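Local structure of putative lipoprotein (Pseudomonas protegens, 4KT3) at residues Leu32-Tyr37 against Arg100-Glu105; Pro42-Asp47 against Phe65-Asn70; Trp80-Val85 against Glu94-Lys99; Ser86-Asp91 against Ala115-Ser120. The protein probably serves as the immunity protein that binds and neutralises a type VI secretion effector, a peptidoglycan glycoside hydrolase. All blocks are in the same frame, centred on the assembly; numbering follows the deposited sequence.

Interaction 1: Leu32-Tyr37 against Arg100-Glu105; sequences LKHQDY and RLDGAE
Gly-103 lies over one face of the His-34 imidazole, and this CH-pi contact is central to the meeting of the end of helix 21-34 with the loop leading into helix 104-117. CA of Gly-103 is 3.8 Å from the centroid of the His-34 ring and 9° off the ring normal, hence over the middle of the ring. CG of His-34 stands anti to the backbone N (chi1 -179°), which puts CG on the side facing residues 102-103. Because Gly-103 is the N-cap residue of helix 104-117, the imidazole packs on the chain just where that helix begins.

The polar approaches are of another kind, and none qualifies as a hydrogen bond. CD2 of His-34 comes within 3.2 Å of Asp-102 O and within 3.5 Å of Asp-102 OD1, with ring and carboxylate planes 78° apart. Such closeness to a carboxylate may favour a protonated imidazole. OE1 of Gln-35 lies 3.7 Å from OD1 of Asp-102, but both are acceptors, and the two side chains cross at about a right angle.

Apolar contact is made deeper in the protein, methyl against methyl: CD2 of Leu-32 is 4.0 Å from CD2 of Leu-101. Next to it, CD of Gln-35 rests 4.3 Å from CG of Leu-101.

Both leucines also pack on Phe-83 of strand 78-86. The backbone of Leu-101 is hydrogen-bonded to Thr-92, and its carbonyl takes a bond from Arg-107 of helix 104-117, tying the loop to both sheet and helix.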
loop_
_atom_site.group_PDB
_atom_site.type_symbol
_atom_site.label_atom_id
_atom_site.label_comp_id
_atom_site.label_asym_id
_atom_site.label_seq_id
_atom_site.Cartn_x
_atom_site.Cartn_y
_atom_site.Cartn_z
ATOM N N LEU B 32 -12.402 9.515 -1.386
ATOM C CA LEU B 32 -11.284 10.312 -0.866
ATOM C C LEU B 32 -11.583 11.812 -0.756
ATOM O O LEU B 32 -10.917 12.523 0.004
ATOM C CB LEU B 32 -10.032 10.101 -1.725
ATOM C CG LEU B 32 -9.498 8.664 -1.741
ATOM C CD1 LEU B 32 -8.278 8.530 -2.633
ATOM C CD2 LEU B 32 -9.182 8.193 -0.339
ATOM N N LYS B 33 -12.561 12.295 -1.520
ATOM C CA LYS B 33 -12.995 13.693 -1.429
ATOM C C LYS B 33 -13.493 13.997 -0.018
ATOM O O LYS B 33 -13.215 15.058 0.536
ATOM C CB LYS B 33 -14.107 13.981 -2.444
ATOM N N HIS B 34 -14.218 13.046 0.561
ATOM C CA HIS B 34 -14.764 13.183 1.909
ATOM C C HIS B 34 -13.679 13.178 2.999
ATOM O O HIS B 34 -13.899 13.695 4.091
ATOM C CB HIS B 34 -15.776 12.057 2.164
ATOM C CG HIS B 34 -16.418 12.103 3.519
ATOM N ND1 HIS B 34 -17.307 13.090 3.892
ATOM C CD2 HIS B 34 -16.312 11.271 4.583
ATOM C CE1 HIS B 34 -17.714 12.869 5.130
ATOM N NE2 HIS B 34 -17.126 11.770 5.572
ATOM N N GLN B 35 -12.515 12.599 2.707
ATOM C CA GLN B 35 -11.426 12.554 3.686
ATOM C C GLN B 35 -10.375 13.630 3.431
ATOM O O GLN B 35 -9.321 13.630 4.070
ATOM C CB GLN B 35 -10.708 11.208 3.632
ATOM C CG GLN B 35 -11.581 10.000 3.369
ATOM C CD GLN B 35 -12.038 9.330 4.641
ATOM O OE1 GLN B 35 -13.234 9.160 4.866
ATOM N NE2 GLN B 35 -11.086 8.930 5.479
ATOM N N ASP B 36 -10.652 14.531 2.493
ATOM C CA ASP B 36 -9.621 15.409 1.940
ATOM C C ASP B 36 -8.566 14.586 1.172
ATOM O O ASP B 36 -8.848 14.082 0.083
ATOM C CB ASP B 36 -8.954 16.223 3.050
ATOM N N TYR B 37 -7.362 14.455 1.727
ATOM C CA TYR B 37 -6.279 13.687 1.096
ATOM C C TYR B 37 -5.530 14.446 -0.013
ATOM O O TYR B 37 -4.423 14.057 -0.376
ATOM C CB TYR B 37 -6.771 12.348 0.535
ATOM C CG TYR B 37 -6.769 11.185 1.502
ATOM C CD1 TYR B 37 -5.590 10.697 2.049
ATOM C CD2 TYR B 37 -7.950 10.547 1.828
ATOM C CE1 TYR B 37 -5.599 9.606 2.916
ATOM C CE2 TYR B 37 -7.974 9.467 2.688
ATOM C CZ TYR B 37 -6.804 8.998 3.228
ATOM O OH TYR B 37 -6.866 7.915 4.077
ATOM N N ARG B 100 -13.280 1.223 7.105
ATOM C CA ARG B 100 -14.261 1.312 6.039
ATOM C C ARG B 100 -14.540 2.785 5.744
ATOM O O ARG B 100 -14.972 3.536 6.626
ATOM C CB ARG B 100 -15.547 0.593 6.446
ATOM C CG ARG B 100 -16.676 0.715 5.431
ATOM C CD ARG B 100 -17.916 -0.037 5.904
ATOM N NE ARG B 100 -18.069 -1.331 5.241
ATOM C CZ ARG B 100 -18.501 -2.447 5.826
ATOM N NH1 ARG B 100 -18.829 -2.468 7.114
ATOM N NH2 ARG B 100 -18.611 -3.557 5.113
ATOM N N LEU B 101 -14.294 3.213 4.513
ATOM C CA LEU B 101 -14.536 4.603 4.161
ATOM C C LEU B 101 -16.034 4.883 4.097
ATOM O O LEU B 101 -16.841 3.984 3.842
ATOM C CB LEU B 101 -13.853 4.966 2.843
ATOM C CG LEU B 101 -12.372 5.323 2.986
ATOM C CD1 LEU B 101 -11.556 4.103 3.401
ATOM C CD2 LEU B 101 -11.823 5.924 1.705
ATOM N N ASP B 102 -16.402 6.135 4.342
ATOM C CA ASP B 102 -17.801 6.511 4.467
ATOM C C ASP B 102 -18.037 7.905 3.900
ATOM O O ASP B 102 -17.157 8.489 3.272
ATOM C CB ASP B 102 -18.209 6.462 5.938
ATOM C CG ASP B 102 -17.424 7.441 6.789
ATOM O OD1 ASP B 102 -16.589 8.183 6.225
ATOM O OD2 ASP B 102 -17.647 7.471 8.020
ATOM N N GLY B 103 -19.228 8.439 4.127
ATOM C CA GLY B 103 -19.597 9.725 3.564
ATOM C C GLY B 103 -20.854 9.587 2.738
ATOM O O GLY B 103 -21.079 8.559 2.092
ATOM N N ALA B 104 -21.668 10.631 2.746
ATOM C CA ALA B 104 -22.972 10.579 2.094
ATOM C C ALA B 104 -22.844 10.334 0.598
ATOM O O ALA B 104 -23.590 9.543 0.043
ATOM C CB ALA B 104 -23.741 11.854 2.354
ATOM N N GLU B 105 -21.898 11.000 -0.058
ATOM C CA GLU B 105 -21.768 10.851 -1.500
ATOM C C GLU B 105 -21.332 9.426 -1.862
ATOM O O GLU B 105 -21.829 8.844 -2.828
ATOM C CB GLU B 105 -20.798 11.886 -2.078
#

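Interaction 2: Pro42-Asp47 against Phe65-Asn70; sequences PGVFID and FSLGYN
Strand 44-47 pairs antiparallel with strand 62-69 from Val-44/Tyr-69 to Asp-47/Ser-66, forming one margin of the five-stranded sheet. The axes of the strand segments approach to 4.6 Å at 167°. Two hydrogen-bonded pairs set the register: Phe-45 with Gly-68, each donating N-H to the other's O, and Asp-47 with Ser-66 likewise. The bond from Asp-47 N to Ser-66 O is 2.8 Å long. A further bond, 3.0 Å from Asn-70 N to Gly-43 O, extends the pairing into the loop.

On the face carrying Phe-45 and Asp-47, CG of Phe-45 sits between the backbone N and the carbonyl carbon (chi1 61°), and the ring reaches across the neighbouring strand. Gly-68 CA lies 3.8 Å from the ring centroid of Phe-45, 23° off its normal: a CH-pi contact over the face. Ser-66 OG approaches the edge of the same ring. Two waters add polar links. One accepts from Asn-70 ND2 at 2.8 Å and donates to Gly-43 O; the other joins Ser-66 OG to Asp-47 OD2, while Asp-47 OD1 accepts from Asp-49 N.

The other face is apolar. CD1 of Leu-67 meets CG1 of Ile-46 at 3.9 Å and CG1 of Val-44 at 4.0 Å, while CG2 of Val-44 leans on CD1 of Tyr-69.

Asn-70 OD1 is hydrogen-bonded to Thr-77 OG1 of the same chain and to NE2 of His-88 of the partner effector chain. Helix 21-34 covers the Ile-46 end of the apolar face through Leu-32 and Arg-29, and Trp-80 of the flanking strand 78-86 lies on Val-44 and Tyr-69.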
loop_
_atom_site.group_PDB
_atom_site.type_symbol
_atom_site.label_atom_id
_atom_site.label_comp_id
_atom_site.label_asym_id
_atom_site.label_seq_id
_atom_site.Cartn_x
_atom_site.Cartn_y
_atom_site.Cartn_z
ATOM N N PRO B 42 0.627 18.647 -6.916
ATOM C CA PRO B 42 1.661 18.003 -7.737
ATOM C C PRO B 42 2.415 16.890 -7.007
ATOM O O PRO B 42 2.741 17.013 -5.829
ATOM C CB PRO B 42 2.592 19.169 -8.105
ATOM C CG PRO B 42 1.710 20.374 -8.032
ATOM C CD PRO B 42 0.795 20.109 -6.871
ATOM N N GLY B 43 2.673 15.801 -7.722
ATOM C CA GLY B 43 3.379 14.662 -7.158
ATOM C C GLY B 43 2.474 13.592 -6.584
ATOM O O GLY B 43 2.930 12.486 -6.325
ATOM N N VAL B 44 1.195 13.908 -6.395
ATOM C CA VAL B 44 0.245 12.949 -5.843
ATOM C C VAL B 44 -0.348 12.069 -6.943
ATOM O O VAL B 44 -0.626 12.540 -8.046
ATOM C CB VAL B 44 -0.895 13.660 -5.098
ATOM C CG1 VAL B 44 -1.915 12.657 -4.600
ATOM C CG2 VAL B 44 -0.344 14.483 -3.939
ATOM N N PHE B 45 -0.546 10.793 -6.640
ATOM C CA PHE B 45 -1.116 9.872 -7.620
ATOM C C PHE B 45 -1.953 8.793 -6.960
ATOM O O PHE B 45 -1.741 8.448 -5.808
ATOM C CB PHE B 45 0.002 9.177 -8.386
ATOM C CG PHE B 45 0.908 8.368 -7.507
ATOM C CD1 PHE B 45 0.544 7.094 -7.110
ATOM C CD2 PHE B 45 2.107 8.892 -7.056
ATOM C CE1 PHE B 45 1.355 6.346 -6.296
ATOM C CE2 PHE B 45 2.933 8.152 -6.239
ATOM C CZ PHE B 45 2.559 6.874 -5.850
ATOM N N ILE B 46 -2.909 8.269 -7.717
ATOM C CA ILE B 46 -3.568 7.026 -7.382
ATOM C C ILE B 46 -3.117 5.998 -8.403
ATOM O O ILE B 46 -3.181 6.246 -9.604
ATOM C CB ILE B 46 -5.100 7.166 -7.425
ATOM C CG1 ILE B 46 -5.572 8.076 -6.290
ATOM C CG2 ILE B 46 -5.779 5.798 -7.319
ATOM C CD1 ILE B 46 -7.049 8.383 -6.328
ATOM N N ASP B 47 -2.676 4.841 -7.917
ATOM C CA ASP B 47 -2.175 3.776 -8.775
ATOM C C ASP B 47 -3.026 2.522 -8.604
ATOM O O ASP B 47 -3.083 1.948 -7.510
ATOM C CB ASP B 47 -0.738 3.467 -8.375
ATOM C CG ASP B 47 -0.029 2.550 -9.345
ATOM O OD1 ASP B 47 -0.667 1.983 -10.248
ATOM O OD2 ASP B 47 1.196 2.392 -9.182
ATOM N N PHE B 65 -5.928 -0.127 -4.852
ATOM C CA PHE B 65 -5.349 1.134 -5.300
ATOM C C PHE B 65 -4.424 1.679 -4.236
ATOM O O PHE B 65 -4.722 1.596 -3.042
ATOM C CB PHE B 65 -6.443 2.183 -5.550
ATOM C CG PHE B 65 -7.429 1.780 -6.586
ATOM C CD1 PHE B 65 -7.210 2.086 -7.921
ATOM C CD2 PHE B 65 -8.576 1.074 -6.233
ATOM C CE1 PHE B 65 -8.115 1.701 -8.886
ATOM C CE2 PHE B 65 -9.481 0.692 -7.199
ATOM C CZ PHE B 65 -9.256 1.013 -8.525
ATOM N N SER B 66 -3.298 2.238 -4.661
ATOM C CA SER B 66 -2.430 2.940 -3.728
ATOM C C SER B 66 -2.539 4.438 -3.958
ATOM O O SER B 66 -2.755 4.892 -5.084
ATOM C CB SER B 66 -0.982 2.487 -3.886
ATOM O OG SER B 66 -0.445 2.925 -5.110
ATOM N N LEU B 67 -2.404 5.199 -2.875
ATOM C CA LEU B 67 -2.384 6.648 -2.920
ATOM C C LEU B 67 -1.010 7.084 -2.442
ATOM O O LEU B 67 -0.573 6.726 -1.347
ATOM C CB LEU B 67 -3.457 7.210 -2.008
ATOM C CG LEU B 67 -3.471 8.730 -1.836
ATOM C CD1 LEU B 67 -3.757 9.435 -3.156
ATOM C CD2 LEU B 67 -4.495 9.106 -0.778
ATOM N N GLY B 68 -0.311 7.840 -3.271
ATOM C CA GLY B 68 1.064 8.168 -2.967
ATOM C C GLY B 68 1.492 9.537 -3.429
ATOM O O GLY B 68 0.735 10.255 -4.074
ATOM N N TYR B 69 2.744 9.856 -3.122
ATOM C CA TYR B 69 3.265 11.188 -3.261
ATOM C C TYR B 69 4.771 11.142 -3.475
ATOM O O TYR B 69 5.488 10.563 -2.662
ATOM C CB TYR B 69 2.943 11.946 -1.975
ATOM C CG TYR B 69 3.551 13.316 -1.890
ATOM C CD1 TYR B 69 3.324 14.242 -2.887
ATOM C CD2 TYR B 69 4.333 13.689 -0.800
ATOM C CE1 TYR B 69 3.855 15.503 -2.827
ATOM C CE2 TYR B 69 4.878 14.958 -0.724
ATOM C CZ TYR B 69 4.635 15.865 -1.751
ATOM O OH TYR B 69 5.150 17.147 -1.726
ATOM N N ASN B 70 5.252 11.769 -4.552
ATOM C CA ASN B 70 6.696 11.920 -4.765
ATOM C C ASN B 70 7.113 13.377 -4.603
ATOM O O ASN B 70 6.642 14.272 -5.329
ATOM C CB ASN B 70 7.129 11.402 -6.143
ATOM C CG ASN B 70 7.140 9.889 -6.231
ATOM O OD1 ASN B 70 7.907 9.214 -5.533
ATOM N ND2 ASN B 70 6.290 9.343 -7.097
HETATM O O HOH W 1 4.596 11.049 -8.590
HETATM O O HOH W 2 1.795 1.999 -6.044
#

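Interaction 3: Trp80-Val85 against Glu94-Lys99; sequences WGLFSV and EINSCK
CG of Glu-94 is anti to the backbone N, and a bend at chi2 (-73°) turns CD back toward the strand holding Leu-82. CG1 of Ile-95, between the backbone N and the carbonyl carbon (chi1 59°), comes to lie against the leucine side chain. The glutamate's course brings OE2 to Leu-82 N, which donates to it at 2.9 Å and 168°, reaching the oxygen on its anti side, somewhat out of the carboxylate plane. A separate backbone bond runs from Ile-95 N to Leu-82 O, also at 2.9 Å. Phe-83 and Glu-94 form a non-hydrogen-bonded antiparallel pair, where CE2 of the ring touches CG of Glu-94 at 3.5 Å.

CG1 of Ile-95 packs 3.8 Å from CG of Leu-82; the two side chains cross obliquely.

The second oxygen organises the turn. Glu-94 OE1 accepts from Ser-97 N at 2.7 Å, from Ser-97 OG at 2.8 Å and from Asn-96 N at 3.0 Å. Cys-98 and Lys-99 both face Glu-94, a G1 beta bulge, and Cys-98 is joined to Cys-133 by a disulfide.

Glu-94 is buried, yet both of its oxygens are supplied with donors. OE2 is bonded to Leu-82 N and to Tyr-163 OH of the partner effector chain, and OE1 to the turn, so one carboxylate links sheet, turn and effector interface. This many donors would be expected to stabilise a negative charge.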
loop_
_atom_site.group_PDB
_atom_site.type_symbol
_atom_site.label_atom_id
_atom_site.label_comp_id
_atom_site.label_asym_id
_atom_site.label_seq_id
_atom_site.Cartn_x
_atom_site.Cartn_y
_atom_site.Cartn_z
ATOM N N TRP B 80 0.189 7.074 1.297
ATOM C CA TRP B 80 -0.806 7.579 2.227
ATOM C C TRP B 80 -1.949 6.589 2.440
ATOM O O TRP B 80 -2.697 6.693 3.410
ATOM C CB TRP B 80 -1.378 8.895 1.693
ATOM C CG TRP B 80 -0.393 10.037 1.678
ATOM C CD1 TRP B 80 0.780 10.128 2.370
ATOM C CD2 TRP B 80 -0.519 11.254 0.936
ATOM N NE1 TRP B 80 1.395 11.335 2.099
ATOM C CE2 TRP B 80 0.619 12.040 1.218
ATOM C CE3 TRP B 80 -1.478 11.749 0.052
ATOM C CZ2 TRP B 80 0.819 13.300 0.653
ATOM C CZ3 TRP B 80 -1.279 13.004 -0.508
ATOM C CH2 TRP B 80 -0.139 13.762 -0.207
ATOM N N GLY B 81 -2.108 5.648 1.520
ATOM C CA GLY B 81 -3.158 4.661 1.665
ATOM C C GLY B 81 -3.066 3.506 0.687
ATOM O O GLY B 81 -2.543 3.646 -0.419
ATOM N N LEU B 82 -3.604 2.366 1.110
ATOM C CA LEU B 82 -3.800 1.202 0.262
ATOM C C LEU B 82 -5.266 0.841 0.427
ATOM O O LEU B 82 -5.713 0.559 1.534
ATOM C CB LEU B 82 -2.911 0.031 0.701
ATOM C CG LEU B 82 -3.125 -1.294 -0.050
ATOM C CD1 LEU B 82 -2.917 -1.142 -1.551
ATOM C CD2 LEU B 82 -2.194 -2.397 0.488
ATOM N N PHE B 83 -6.012 0.865 -0.671
ATOM C CA PHE B 83 -7.463 0.730 -0.635
ATOM C C PHE B 83 -7.927 -0.453 -1.457
ATOM O O PHE B 83 -7.323 -0.792 -2.476
ATOM C CB PHE B 83 -8.118 2.000 -1.191
ATOM C CG PHE B 83 -7.712 3.252 -0.468
ATOM C CD1 PHE B 83 -6.627 4.002 -0.906
ATOM C CD2 PHE B 83 -8.403 3.671 0.658
ATOM C CE1 PHE B 83 -6.244 5.159 -0.225
ATOM C CE2 PHE B 83 -8.027 4.832 1.337
ATOM C CZ PHE B 83 -6.950 5.570 0.894
ATOM N N SER B 84 -9.037 -1.048 -1.024
ATOM C CA SER B 84 -9.730 -2.078 -1.784
ATOM C C SER B 84 -11.160 -1.605 -2.022
ATOM O O SER B 84 -11.852 -1.212 -1.078
ATOM C CB SER B 84 -9.732 -3.411 -1.027
ATOM O OG SER B 84 -8.413 -3.936 -0.872
ATOM N N VAL B 85 -11.585 -1.637 -3.284
ATOM C CA VAL B 85 -12.938 -1.239 -3.671
ATOM C C VAL B 85 -13.689 -2.444 -4.240
ATOM O O VAL B 85 -13.208 -3.089 -5.170
ATOM C CB VAL B 85 -12.899 -0.146 -4.761
ATOM C CG1 VAL B 85 -14.303 0.248 -5.164
ATOM C CG2 VAL B 85 -12.096 1.076 -4.280
ATOM N N GLU B 94 -9.666 1.011 3.579
ATOM C CA GLU B 94 -8.226 1.206 3.682
ATOM C C GLU B 94 -7.726 -0.011 4.453
ATOM O O GLU B 94 -8.107 -0.211 5.609
ATOM C CB GLU B 94 -7.905 2.499 4.426
ATOM C CG GLU B 94 -6.592 3.150 3.998
ATOM C CD GLU B 94 -5.366 2.404 4.491
ATOM O OE1 GLU B 94 -5.481 1.664 5.484
ATOM O OE2 GLU B 94 -4.282 2.545 3.881
ATOM N N ILE B 95 -6.899 -0.836 3.815
ATOM C CA ILE B 95 -6.649 -2.181 4.330
ATOM C C ILE B 95 -5.371 -2.329 5.175
ATOM O O ILE B 95 -5.023 -3.433 5.605
ATOM C CB ILE B 95 -6.723 -3.250 3.210
ATOM C CG1 ILE B 95 -5.704 -2.993 2.092
ATOM C CG2 ILE B 95 -8.123 -3.287 2.625
ATOM C CD1 ILE B 95 -5.550 -4.188 1.147
ATOM N N ASN B 96 -4.685 -1.217 5.430
ATOM C CA ASN B 96 -3.631 -1.206 6.435
ATOM C C ASN B 96 -4.169 -0.738 7.791
ATOM O O ASN B 96 -3.952 -1.392 8.806
ATOM C CB ASN B 96 -2.459 -0.344 5.967
ATOM C CG ASN B 96 -1.603 -1.058 4.960
ATOM O OD1 ASN B 96 -1.441 -2.279 5.036
ATOM N ND2 ASN B 96 -1.058 -0.321 4.008
ATOM N N SER B 97 -4.895 0.377 7.789
ATOM C CA SER B 97 -5.573 0.862 8.987
ATOM C C SER B 97 -6.864 0.099 9.265
ATOM O O SER B 97 -7.426 0.198 10.353
ATOM C CB SER B 97 -5.882 2.350 8.845
ATOM O OG SER B 97 -6.821 2.574 7.805
ATOM N N CYS B 98 -7.332 -0.650 8.272
ATOM C CA CYS B 98 -8.575 -1.411 8.380
ATOM C C CYS B 98 -9.775 -0.536 8.739
ATOM O O CYS B 98 -10.509 -0.793 9.706
ATOM C CB CYS B 98 -8.406 -2.584 9.347
ATOM S SG CYS B 98 -7.432 -3.937 8.614
ATOM N N LYS B 99 -9.972 0.491 7.920
ATOM C CA LYS B 99 -11.077 1.418 8.075
ATOM C C LYS B 99 -11.979 1.332 6.858
ATOM O O LYS B 99 -11.510 1.349 5.721
ATOM C CB LYS B 99 -10.555 2.846 8.202
#

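Interaction 4: Ser86-Asp91 against Ala115-Ser120; sequences SLNTGD and ARTGKS
Lys-119 and Thr-117 meet Asn-88 where the C-terminal end of helix 104-117 packs on the loop joining strands 78-86 and 92-94. Both partners contain ST turns: Ser-86 OG accepts from Asn-88 N, and Thr-117 OG1 accepts from Lys-119 N. Gly-118, with positive phi, takes the chain out of the helix between Thr-117 and Lys-119.

The lysine can be followed outward. Its CB lies 3.9 Å from Asn-88 CB, and its CG rests 3.8 Å from CG of the asparagine amide. A bend at chi2 (-65°) sets the course of CD, and a second at chi4 turns NZ. That tip donates to a water at 3.1 Å, which in turn donates to Asn-88 OD1 at 2.7 Å; a weak bond of 3.5 Å also runs from Lys-119 NZ to Thr-117 O. The lysine therefore touches Asn-88 directly through its first carbons and by way of water at its end.

The direct bond between the segments is Thr-117 OG1 to Asn-88 O, 2.8 Å long and in the carbonyl plane. Thr-89 holds Glu-124 through OG1, while its methyl CG2 lies 3.6 Å from Ser-120 O.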
loop_
_atom_site.group_PDB
_atom_site.type_symbol
_atom_site.label_atom_id
_atom_site.label_comp_id
_atom_site.label_asym_id
_atom_site.label_seq_id
_atom_site.Cartn_x
_atom_site.Cartn_y
_atom_site.Cartn_z
ATOM N N SER B 86 -14.849 -2.764 -3.685
ATOM C CA SER B 86 -15.600 -3.925 -4.159
ATOM C C SER B 86 -16.207 -3.691 -5.520
ATOM O O SER B 86 -16.851 -2.681 -5.742
ATOM C CB SER B 86 -16.716 -4.312 -3.195
ATOM O OG SER B 86 -17.689 -5.117 -3.870
ATOM N N LEU B 87 -15.998 -4.642 -6.426
ATOM C CA LEU B 87 -16.584 -4.583 -7.753
ATOM C C LEU B 87 -18.100 -4.645 -7.706
ATOM O O LEU B 87 -18.765 -4.113 -8.585
ATOM C CB LEU B 87 -16.112 -5.766 -8.598
ATOM C CG LEU B 87 -14.747 -5.718 -9.245
ATOM C CD1 LEU B 87 -13.678 -5.769 -8.183
ATOM C CD2 LEU B 87 -14.614 -6.889 -10.205
ATOM N N ASN B 88 -18.642 -5.329 -6.706
ATOM C CA ASN B 88 -20.075 -5.595 -6.681
ATOM C C ASN B 88 -20.899 -4.630 -5.836
ATOM O O ASN B 88 -22.116 -4.550 -6.014
ATOM C CB ASN B 88 -20.345 -7.032 -6.229
ATOM C CG ASN B 88 -20.161 -8.038 -7.354
ATOM O OD1 ASN B 88 -20.367 -7.723 -8.525
ATOM N ND2 ASN B 88 -19.768 -9.252 -7.000
ATOM N N THR B 89 -20.261 -3.918 -4.909
ATOM C CA THR B 89 -20.994 -2.998 -4.029
ATOM C C THR B 89 -20.371 -1.611 -3.901
ATOM O O THR B 89 -21.010 -0.696 -3.380
ATOM C CB THR B 89 -21.074 -3.532 -2.602
ATOM O OG1 THR B 89 -19.756 -3.523 -2.044
ATOM C CG2 THR B 89 -21.642 -4.946 -2.558
ATOM N N GLY B 90 -19.128 -1.461 -4.356
ATOM C CA GLY B 90 -18.381 -0.236 -4.156
ATOM C C GLY B 90 -17.897 -0.026 -2.730
ATOM O O GLY B 90 -17.342 1.031 -2.415
ATOM N N ASP B 91 -18.114 -1.008 -1.854
ATOM C CA ASP B 91 -17.576 -0.924 -0.491
ATOM C C ASP B 91 -16.081 -0.660 -0.587
ATOM O O ASP B 91 -15.361 -1.389 -1.293
ATOM C CB ASP B 91 -17.836 -2.231 0.270
ATOM C CG ASP B 91 -17.732 -2.079 1.785
ATOM O OD1 ASP B 91 -17.959 -0.965 2.320
ATOM O OD2 ASP B 91 -17.440 -3.102 2.442
ATOM N N ALA B 115 -27.813 -1.523 -6.722
ATOM C CA ALA B 115 -29.081 -1.632 -7.435
ATOM C C ALA B 115 -28.849 -2.157 -8.845
ATOM O O ALA B 115 -29.737 -2.751 -9.438
ATOM C CB ALA B 115 -29.807 -0.285 -7.477
ATOM N N ARG B 116 -27.645 -1.950 -9.369
ATOM C CA ARG B 116 -27.301 -2.454 -10.696
ATOM C C ARG B 116 -26.826 -3.905 -10.658
ATOM O O ARG B 116 -27.208 -4.707 -11.511
ATOM C CB ARG B 116 -26.235 -1.574 -11.346
ATOM C CG ARG B 116 -26.766 -0.219 -11.821
ATOM C CD ARG B 116 -27.717 -0.356 -13.003
ATOM N NE ARG B 116 -27.059 -1.000 -14.132
ATOM C CZ ARG B 116 -27.629 -1.269 -15.300
ATOM N NH1 ARG B 116 -28.901 -0.952 -15.531
ATOM N NH2 ARG B 116 -26.910 -1.859 -16.245
ATOM N N THR B 117 -25.988 -4.246 -9.682
ATOM C CA THR B 117 -25.446 -5.605 -9.609
ATOM C C THR B 117 -26.372 -6.587 -8.890
ATOM O O THR B 117 -26.261 -7.802 -9.071
ATOM C CB THR B 117 -24.110 -5.629 -8.888
ATOM O OG1 THR B 117 -24.316 -5.270 -7.514
ATOM C CG2 THR B 117 -23.124 -4.668 -9.550
ATOM N N GLY B 118 -27.275 -6.068 -8.067
ATOM C CA GLY B 118 -28.166 -6.922 -7.294
ATOM C C GLY B 118 -27.481 -7.607 -6.118
ATOM O O GLY B 118 -28.071 -8.489 -5.484
ATOM N N LYS B 119 -26.248 -7.189 -5.818
ATOM C CA LYS B 119 -25.422 -7.805 -4.778
ATOM C C LYS B 119 -25.404 -6.973 -3.496
ATOM O O LYS B 119 -25.641 -5.758 -3.522
ATOM C CB LYS B 119 -23.983 -7.953 -5.274
ATOM C CG LYS B 119 -23.823 -8.810 -6.515
ATOM C CD LYS B 119 -24.196 -10.247 -6.241
ATOM C CE LYS B 119 -23.803 -11.148 -7.407
ATOM N NZ LYS B 119 -24.448 -10.711 -8.672
ATOM N N SER B 120 -25.097 -7.631 -2.380
ATOM C CA SER B 120 -25.095 -6.993 -1.068
ATOM C C SER B 120 -23.733 -7.100 -0.386
ATOM O O SER B 120 -22.862 -7.851 -0.820
ATOM C CB SER B 120 -26.136 -7.656 -0.171
ATOM O OG SER B 120 -25.688 -8.937 0.245
HETATM O O HOH W 3 -22.309 -8.917 -10.018
#

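In the fold
Interaction 3 is the most buried of the four and interactions 1, 2 and 4 are partly buried. Interactions 2 and 3 belong to one sheet, joined where strands 62-69 and 78-86 lie side by side; the former relies on regular backbone pairing, the latter on one backbone bond, a buried carboxylate and the packing of Leu-82 on Ile-95. Interactions 1 and 4 share helix 104-117 at its two ends, and neither depends on strand pairing: the first is carried by ring and methyl contacts, the second by a hydroxyl bond and a water bridge. The salt bridge of Arg-100 with Asp-91 ties them together. Interactions 1, 2 and 3 reach the effector chain, whereas interaction 4 is untouched by it.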